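Side-chain contacts in transcriptional regulator, TetR family (Myxococcus xanthus, PDB 5K7F), which probably acts as a DNA-binding transcriptional regulator that responds to isovaleryl coenzyme A in controlling an alternative route to that compound: residues I67-M72 against R127-A132; Q78-V83 against V138-E143. All coordinates share one frame; numbering follows the deposited sequence. Where two conformers were deposited one is given.

In the fold
Both interactions join the same two long helices, 60-83 and 125-150, at places whose centres lie 16 Å apart; their nearest atoms are about 6 Å apart and the two do not touch. Each is partly buried, with a single buried residue among those that touch: Ile130 in interaction 1, Val83 in interaction 2. Interaction 1 lies where helix 60-83 also packs on helix 18-32, and it is mixed in character, with a partly exposed methionine against a buried isoleucine and an amide beside a solvent-exposed phenylalanine. Interaction 2 lies further along both helices, toward helices 89-105 and 159-171; it buries less surface and is wholly apolar, built round one phenylalanine ring, with a leucine methyl over its face.

Interaction 1 of 2, residues I67-M72 against R127-A132; sequences IMNYGM and RAFIDA
Asn69 and Ile130 bring their CA atoms to 6.8 Å where two helices run side by side nearly parallel, the axes of these short segments 10.3 Å apart and only 12° from alignment. Ile130 points from its helix toward helix 60-83. Its CG1 lies anti to the carbonyl carbon, which leaves CG2 anti to the backbone N, and the two branches touch opposite ends of the Met68 side chain: CG2 meets the terminal methyl, with Met68 CE 3.8 Å from Ile130 CG2, while the delta methyl lies against the base, Ile130 CD1 being 3.8 Å from Met68 CB. Met68 is extended as far as its sulfur, and the bend at chi3 (72°) then brings CE onto Ile130 CG2; the two side chains as a whole cross at about a right angle.

Helix 60-83 follows the predicted helix-turn-helix and, as in other TetR-family proteins, joins the DNA-binding part to the C-terminal regulatory part. Here, Ile67 and Tyr70 of this helix face helix 18-32, while Met68 and Asn69 meet helix 125-150.

At the more exposed border Phe129, its ring carried out with CG anti to the backbone N, presents an edge to Asn69. In the conformer given, Asn69 OD1 lies near the ring plane, 3.3 Å from Phe129 CE1, with the amide turned 88° to the ring. The same oxygen lies close to the Ile130 delta methyl and makes a weak hydrogen bond to Arg133 NH1. Because Asn69 was modelled in two conformers, the details of this amide contact remain doubtful.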
ATOM      1  N   ILE A  67     -16.417  10.806   2.131  1.00 13.86           N
ATOM      2  CA  ILE A  67     -15.587  10.261   1.058  1.00 10.94           C
ATOM      3  C   ILE A  67     -15.305   8.795   1.339  1.00  9.72           C
ATOM      4  O   ILE A  67     -15.421   7.953   0.432  1.00 11.00           O
ATOM      5  CB  ILE A  67     -14.293  11.075   0.859  1.00 14.75           C
ATOM      6  CG1 ILE A  67     -14.598  12.482   0.337  1.00 12.44           C
ATOM      7  CG2 ILE A  67     -13.339  10.379  -0.151  1.00 14.50           C
ATOM      8  CD1 ILE A  67     -13.419  13.428   0.426  1.00 19.83           C
ATOM      9  N   MET A  68     -14.943   8.457   2.602  1.00 11.73           N
ATOM     10  CA  MET A  68     -14.640   7.068   2.922  1.00  8.83           C
ATOM     11  C   MET A  68     -15.869   6.164   2.753  1.00 12.48           C
ATOM     12  O   MET A  68     -15.765   5.048   2.235  1.00 11.91           O
ATOM     13  CB  MET A  68     -14.002   7.002   4.323  1.00 10.47           C
ATOM     14  CG  MET A  68     -12.666   7.736   4.365  1.00 19.05           C
ATOM     15  SD  MET A  68     -11.829   7.611   5.973  1.00 32.93           S
ATOM     16  CE  MET A  68     -11.348   5.903   5.876  1.00 28.02           C
ATOM     17  N   ASN A  69     -17.052   6.619   3.144  1.00  9.48           N
ATOM     18  CA  ASN A  69     -18.259   5.839   2.896  0.56 14.77           C
ATOM     19  C   ASN A  69     -18.542   5.697   1.405  1.00 11.85           C
ATOM     20  O   ASN A  69     -19.030   4.653   0.951  1.00 11.88           O
ATOM     21  CB  ASN A  69     -19.447   6.490   3.587  0.56 11.31           C
ATOM     22  CG  ASN A  69     -19.643   5.982   4.988  0.56 15.37           C
ATOM     23  OD1 ASN A  69     -19.354   4.817   5.307  0.56 17.89           O
ATOM     24  ND2 ASN A  69     -20.188   6.829   5.820  0.56 14.18           N
ATOM     25  N   TYR A  70     -18.244   6.739   0.633  1.00  7.66           N
ATOM     26  CA  TYR A  70     -18.421   6.649  -0.813  1.00 10.55           C
ATOM     27  C   TYR A  70     -17.475   5.602  -1.377  1.00  9.65           C
ATOM     28  O   TYR A  70     -17.867   4.792  -2.228  1.00 10.61           O
ATOM     29  CB  TYR A  70     -18.175   8.011  -1.456  1.00  8.97           C
ATOM     30  CG  TYR A  70     -18.329   8.044  -2.991  1.00 11.03           C
ATOM     31  CD1 TYR A  70     -19.267   7.274  -3.641  1.00  9.61           C
ATOM     32  CD2 TYR A  70     -17.503   8.843  -3.773  1.00 12.93           C
ATOM     33  CE1 TYR A  70     -19.387   7.287  -5.014  1.00 19.16           C
ATOM     34  CE2 TYR A  70     -17.633   8.849  -5.159  1.00 11.03           C
ATOM     35  CZ  TYR A  70     -18.557   8.080  -5.759  1.00 15.71           C
ATOM     36  OH  TYR A  70     -18.696   8.073  -7.137  1.00 14.03           O
ATOM     37  N   GLY A  71     -16.245   5.547  -0.843  1.00 11.71           N
ATOM     38  CA  GLY A  71     -15.299   4.549  -1.312  1.00  7.88           C
ATOM     39  C   GLY A  71     -15.797   3.140  -1.055  1.00 10.17           C
ATOM     40  O   GLY A  71     -15.605   2.226  -1.868  1.00  8.68           O
ATOM     41  N   MET A  72     -16.413   2.919   0.095  1.00 10.62           N
ATOM     42  CA  MET A  72     -16.935   1.567   0.323  1.00 11.32           C
ATOM     43  C   MET A  72     -18.159   1.274  -0.535  1.00  8.78           C
ATOM     44  O   MET A  72     -18.393   0.117  -0.902  1.00 10.41           O
ATOM     45  CB  MET A  72     -17.271   1.371   1.787  1.00 11.20           C
ATOM     46  CG  MET A  72     -16.029   1.270   2.722  1.00  8.99           C
ATOM     47  SD  MET A  72     -14.640   0.291   2.084  1.00 18.33           S
ATOM     48  CE  MET A  72     -15.381  -1.335   1.904  1.00 16.40           C
ATOM     49  N   ARG A 127     -14.519   5.875  12.844  1.00 26.85           N
ATOM     50  CA  ARG A 127     -13.465   4.943  12.464  1.00 25.60           C
ATOM     51  C   ARG A 127     -13.952   3.504  12.536  1.00 27.46           C
ATOM     52  O   ARG A 127     -13.552   2.669  11.721  1.00 33.34           O
ATOM     53  CB  ARG A 127     -12.237   5.120  13.360  1.00 33.61           C
ATOM     54  N   ALA A 128     -14.803   3.184  13.506  1.00 28.50           N
ATOM     55  CA  ALA A 128     -15.287   1.812  13.601  1.00 29.23           C
ATOM     56  C   ALA A 128     -16.355   1.510  12.547  1.00 31.71           C
ATOM     57  O   ALA A 128     -16.458   0.370  12.082  1.00 30.72           O
ATOM     58  CB  ALA A 128     -15.821   1.540  15.011  1.00 34.83           C
ATOM     59  N   PHE A 129     -17.155   2.500  12.154  1.00 19.03           N
ATOM     60  CA  PHE A 129     -18.178   2.252  11.144  1.00 26.39           C
ATOM     61  C   PHE A 129     -17.529   1.938   9.794  1.00 25.11           C
ATOM     62  O   PHE A 129     -17.906   0.967   9.131  1.00 20.66           O
ATOM     63  CB  PHE A 129     -19.117   3.452  11.051  1.00 22.52           C
ATOM     64  CG  PHE A 129     -20.226   3.292  10.036  1.00 21.17           C
ATOM     65  CD1 PHE A 129     -20.039   3.680   8.733  1.00 24.06           C
ATOM     66  CD2 PHE A 129     -21.452   2.763  10.395  1.00 26.90           C
ATOM     67  CE1 PHE A 129     -21.038   3.540   7.795  1.00 21.35           C
ATOM     68  CE2 PHE A 129     -22.463   2.618   9.460  1.00 23.28           C
ATOM     69  CZ  PHE A 129     -22.252   3.013   8.157  1.00 29.87           C
ATOM     70  N   ILE A 130     -16.501   2.703   9.414  1.00 29.47           N
ATOM     71  CA  ILE A 130     -15.754   2.405   8.189  1.00 27.65           C
ATOM     72  C   ILE A 130     -14.975   1.106   8.342  1.00 20.58           C
ATOM     73  O   ILE A 130     -14.896   0.308   7.407  1.00 16.63           O
ATOM     74  CB  ILE A 130     -14.801   3.557   7.829  1.00 23.65           C
ATOM     75  CG1 ILE A 130     -15.562   4.861   7.577  1.00 20.12           C
ATOM     76  CG2 ILE A 130     -13.936   3.168   6.626  1.00 19.47           C
ATOM     77  CD1 ILE A 130     -16.477   4.861   6.343  1.00 23.06           C
ATOM     78  N   ASP A 131     -14.355   0.887   9.512  1.00 19.95           N
ATOM     79  CA  ASP A 131     -13.595  -0.346   9.715  1.00 22.14           C
ATOM     80  C   ASP A 131     -14.488  -1.562   9.533  1.00 19.14           C
ATOM     81  O   ASP A 131     -14.063  -2.572   8.962  1.00 21.16           O
ATOM     82  CB  ASP A 131     -12.963  -0.374  11.110  1.00 24.64           C
ATOM     83  CG  ASP A 131     -11.674   0.447  11.205  1.00 33.64           C
ATOM     84  OD1 ASP A 131     -11.216   0.993  10.178  1.00 30.31           O
ATOM     85  OD2 ASP A 131     -11.101   0.526  12.322  1.00 38.87           O
ATOM     86  N   ALA A 132     -15.724  -1.490  10.013  1.00 16.32           N
ATOM     87  CA  ALA A 132     -16.647  -2.613   9.853  1.00 20.85           C
ATOM     88  C   ALA A 132     -16.990  -2.838   8.387  1.00 16.11           C
ATOM     89  O   ALA A 132     -17.090  -3.979   7.932  1.00 17.00           O
ATOM     90  CB  ALA A 132     -17.922  -2.381  10.660  1.00 17.16           C
TER

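Interaction 2 of 2, residues Q78-V83 against V138-E143; sequences QVLSRV and VDFLEE
One face of the Phe140 ring is covered by a methyl of Leu80, and Val83 approaches the same ring obliquely. Leu80 CD2 stands 3.5 Å above the ring plane, almost directly over its middle: the line from this carbon to the Phe140 centroid leans just 8° from the ring normal. The methyl therefore lies at similar distances from all six ring carbons, from 3.7 Å between Leu80 CD2 and Phe140 CG to 4.0 Å between Leu80 CD2 and Phe140 CZ, which makes this a well-centred CH-pi contact. Leu80 sends CD1 anti to its CA (chi2 175°), and it is the other branch, CD2, that meets the ring. The leucine and the phenylalanine run antiparallel alongside one another.

Phe140 holds CG anti to its backbone N (chi1 178°), which extends the ring from helix 125-150 toward helix 60-83. Its far end then meets Val83, where Val83 CG2 is 3.8 Å from Phe140 CZ. Leu80 and Val83, three residues apart and thus about a turn of helix, lie on the same side and both meet the ring. An alanine at Phe140 would take away the whole aromatic face, and the Leu80 methyl and the Val83 side chain would probably lose their partner, leaving a gap between the two helices.

Leu80 also touches Tyr137, one helical turn before Leu141 on helix 125-150. Beyond the ring, Val83 packs on Ala95 and His99 of helix 89-105, while Leu141, next to Phe140, rests on Ala163 and Phe166 of helix 159-171, so the contact joins helices 60-83 and 125-150, each with one of these further helices against it, in what is probably, as in other TetR-family proteins, the regulatory part.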
ATOM      1  N   GLN A  78     -18.799  -1.320  -7.905  1.00 12.70           N
ATOM      2  CA  GLN A  78     -17.847  -1.617  -8.957  1.00 10.04           C
ATOM      3  C   GLN A  78     -17.184  -2.969  -8.805  1.00  8.71           C
ATOM      4  O   GLN A  78     -16.481  -3.390  -9.727  1.00  9.01           O
ATOM      5  CB  GLN A  78     -16.757  -0.548  -9.013  1.00  7.54           C
ATOM      6  CG  GLN A  78     -17.221   0.839  -9.325  1.00 10.29           C
ATOM      7  CD  GLN A  78     -17.829   0.908 -10.732  1.00 13.30           C
ATOM      8  OE1 GLN A  78     -17.214   0.423 -11.702  1.00 17.04           O
ATOM      9  NE2 GLN A  78     -19.008   1.496 -10.853  1.00 12.88           N
ATOM     10  N   VAL A  79     -17.332  -3.639  -7.666  1.00 13.57           N
ATOM     11  CA  VAL A  79     -16.634  -4.905  -7.473  1.00  7.99           C
ATOM     12  C   VAL A  79     -17.615  -5.988  -7.024  1.00  8.26           C
ATOM     13  O   VAL A  79     -17.953  -6.877  -7.801  1.00  9.04           O
ATOM     14  CB  VAL A  79     -15.460  -4.752  -6.482  1.00  6.50           C
ATOM     15  CG1 VAL A  79     -14.771  -6.084  -6.300  1.00 12.23           C
ATOM     16  CG2 VAL A  79     -14.458  -3.700  -6.938  1.00  7.58           C
ATOM     17  N   LEU A  80     -18.107  -5.905  -5.785  1.00  9.00           N
ATOM     18  CA  LEU A  80     -18.902  -7.006  -5.224  1.00  9.47           C
ATOM     19  C   LEU A  80     -20.161  -7.319  -6.031  1.00 13.61           C
ATOM     20  O   LEU A  80     -20.498  -8.489  -6.267  1.00 15.56           O
ATOM     21  CB  LEU A  80     -19.301  -6.680  -3.797  1.00 14.78           C
ATOM     22  CG  LEU A  80     -18.174  -6.732  -2.836  1.00 11.29           C
ATOM     23  CD1 LEU A  80     -18.708  -6.263  -1.502  1.00 19.68           C
ATOM     24  CD2 LEU A  80     -17.648  -8.153  -2.682  1.00 19.70           C
ATOM     25  N   SER A  81     -20.908  -6.301  -6.413  1.00  9.67           N
ATOM     26  CA  SER A  81     -22.160  -6.564  -7.114  1.00 18.42           C
ATOM     27  C   SER A  81     -21.899  -7.226  -8.451  1.00 12.76           C
ATOM     28  O   SER A  81     -22.798  -7.865  -8.999  1.00 20.50           O
ATOM     29  CB  SER A  81     -22.944  -5.275  -7.279  1.00  9.77           C
ATOM     30  OG  SER A  81     -22.264  -4.338  -8.103  1.00 16.67           O
ATOM     31  N   ARG A  82     -20.672  -7.133  -8.948  1.00 11.18           N
ATOM     32  CA  ARG A  82     -20.299  -7.704 -10.218  1.00  9.68           C
ATOM     33  C   ARG A  82     -19.833  -9.145 -10.101  1.00 14.69           C
ATOM     34  O   ARG A  82     -19.798  -9.831 -11.123  1.00 11.10           O
ATOM     35  CB  ARG A  82     -19.207  -6.862 -10.874  1.00 10.73           C
ATOM     36  CG  ARG A  82     -19.436  -5.322 -10.914  1.00 13.92           C
ATOM     37  CD  ARG A  82     -20.399  -4.885 -11.974  1.00 17.93           C
ATOM     38  NE  ARG A  82     -20.625  -3.448 -11.858  1.00 18.80           N
ATOM     39  CZ  ARG A  82     -21.429  -2.756 -12.642  1.00 28.68           C
ATOM     40  NH1 ARG A  82     -22.087  -3.365 -13.624  1.00 19.39           N
ATOM     41  NH2 ARG A  82     -21.578  -1.453 -12.434  1.00 33.66           N
ATOM     42  N   VAL A  83     -19.466  -9.628  -8.895  1.00 12.90           N
ATOM     43  CA  VAL A  83     -18.808 -10.932  -8.800  1.00 10.96           C
ATOM     44  C   VAL A  83     -19.485 -11.847  -7.792  1.00 13.53           C
ATOM     45  O   VAL A  83     -19.211 -13.055  -7.770  1.00 17.07           O
ATOM     46  CB  VAL A  83     -17.309 -10.787  -8.450  1.00 10.97           C
ATOM     47  CG1 VAL A  83     -16.566  -9.905  -9.479  1.00 10.71           C
ATOM     48  CG2 VAL A  83     -17.086 -10.257  -6.999  1.00 10.71           C
ATOM     49  N   VAL A 138     -12.918  -7.884   3.309  1.00 10.19           N
ATOM     50  CA  VAL A 138     -11.909  -8.874   3.660  1.00  9.52           C
ATOM     51  C   VAL A 138     -12.562 -10.228   3.919  1.00  9.60           C
ATOM     52  O   VAL A 138     -12.045 -11.271   3.491  1.00 10.17           O
ATOM     53  CB  VAL A 138     -11.082  -8.413   4.878  1.00  9.31           C
ATOM     54  CG1 VAL A 138     -10.118  -9.508   5.318  1.00 12.68           C
ATOM     55  CG2 VAL A 138     -10.280  -7.176   4.564  1.00 11.11           C
ATOM     56  N   ASP A 139     -13.712 -10.232   4.620  1.00 10.03           N
ATOM     57  CA  ASP A 139     -14.428 -11.483   4.888  1.00 11.98           C
ATOM     58  C   ASP A 139     -14.793 -12.188   3.588  1.00 12.53           C
ATOM     59  O   ASP A 139     -14.702 -13.422   3.472  1.00 11.66           O
ATOM     60  CB  ASP A 139     -15.713 -11.207   5.683  1.00 13.00           C
ATOM     61  CG  ASP A 139     -15.468 -10.788   7.123  1.00 24.18           C
ATOM     62  OD1 ASP A 139     -14.339 -10.922   7.638  1.00 22.62           O
ATOM     63  OD2 ASP A 139     -16.444 -10.316   7.742  1.00 30.06           O
ATOM     64  N   PHE A 140     -15.277 -11.416   2.617  1.00  9.85           N
ATOM     65  CA  PHE A 140     -15.619 -11.963   1.317  1.00  9.76           C
ATOM     66  C   PHE A 140     -14.417 -12.622   0.663  1.00 10.90           C
ATOM     67  O   PHE A 140     -14.518 -13.739   0.144  1.00 10.23           O
ATOM     68  CB  PHE A 140     -16.164 -10.841   0.450  1.00 10.00           C
ATOM     69  CG  PHE A 140     -16.534 -11.265  -0.975  1.00  8.50           C
ATOM     70  CD1 PHE A 140     -17.776 -11.792  -1.271  1.00 13.52           C
ATOM     71  CD2 PHE A 140     -15.620 -11.116  -2.022  1.00 11.08           C
ATOM     72  CE1 PHE A 140     -18.119 -12.130  -2.597  1.00 14.23           C
ATOM     73  CE2 PHE A 140     -15.952 -11.452  -3.326  1.00 13.94           C
ATOM     74  CZ  PHE A 140     -17.180 -11.990  -3.611  1.00 11.76           C
ATOM     75  N   LEU A 141     -13.270 -11.938   0.661  1.00 11.98           N
ATOM     76  CA  LEU A 141     -12.072 -12.542   0.078  1.00 11.01           C
ATOM     77  C   LEU A 141     -11.670 -13.802   0.846  1.00  8.93           C
ATOM     78  O   LEU A 141     -11.327 -14.829   0.227  1.00  9.67           O
ATOM     79  CB  LEU A 141     -10.915 -11.533   0.055  1.00 11.02           C
ATOM     80  CG  LEU A 141     -11.115 -10.236  -0.758  1.00 10.30           C
ATOM     81  CD1 LEU A 141      -9.891  -9.350  -0.624  1.00 11.02           C
ATOM     82  CD2 LEU A 141     -11.341 -10.566  -2.179  1.00 11.43           C
ATOM     83  N   GLU A 142     -11.739 -13.770   2.186  1.00  9.98           N
ATOM     84  CA  GLU A 142     -11.344 -14.947   2.963  1.00 10.94           C
ATOM     85  C   GLU A 142     -12.246 -16.142   2.675  1.00  9.68           C
ATOM     86  O   GLU A 142     -11.760 -17.264   2.508  1.00  7.68           O
ATOM     87  CB  GLU A 142     -11.335 -14.633   4.471  1.00 11.80           C
ATOM     88  CG  GLU A 142     -10.267 -13.669   4.896  1.00 10.58           C
ATOM     89  CD  GLU A 142     -10.016 -13.572   6.405  1.00 19.68           C
ATOM     90  OE1 GLU A 142     -10.703 -14.236   7.199  1.00 23.95           O
ATOM     91  OE2 GLU A 142      -9.118 -12.796   6.792  1.00 15.91           O
ATOM     92  N   GLU A 143     -13.557 -15.924   2.555  1.00 12.77           N
ATOM     93  CA  GLU A 143     -14.455 -17.033   2.233  1.00 11.89           C
ATOM     94  C   GLU A 143     -14.119 -17.638   0.873  1.00 10.65           C
ATOM     95  O   GLU A 143     -14.087 -18.857   0.722  1.00 11.79           O
ATOM     96  CB  GLU A 143     -15.912 -16.562   2.290  1.00 15.75           C
TER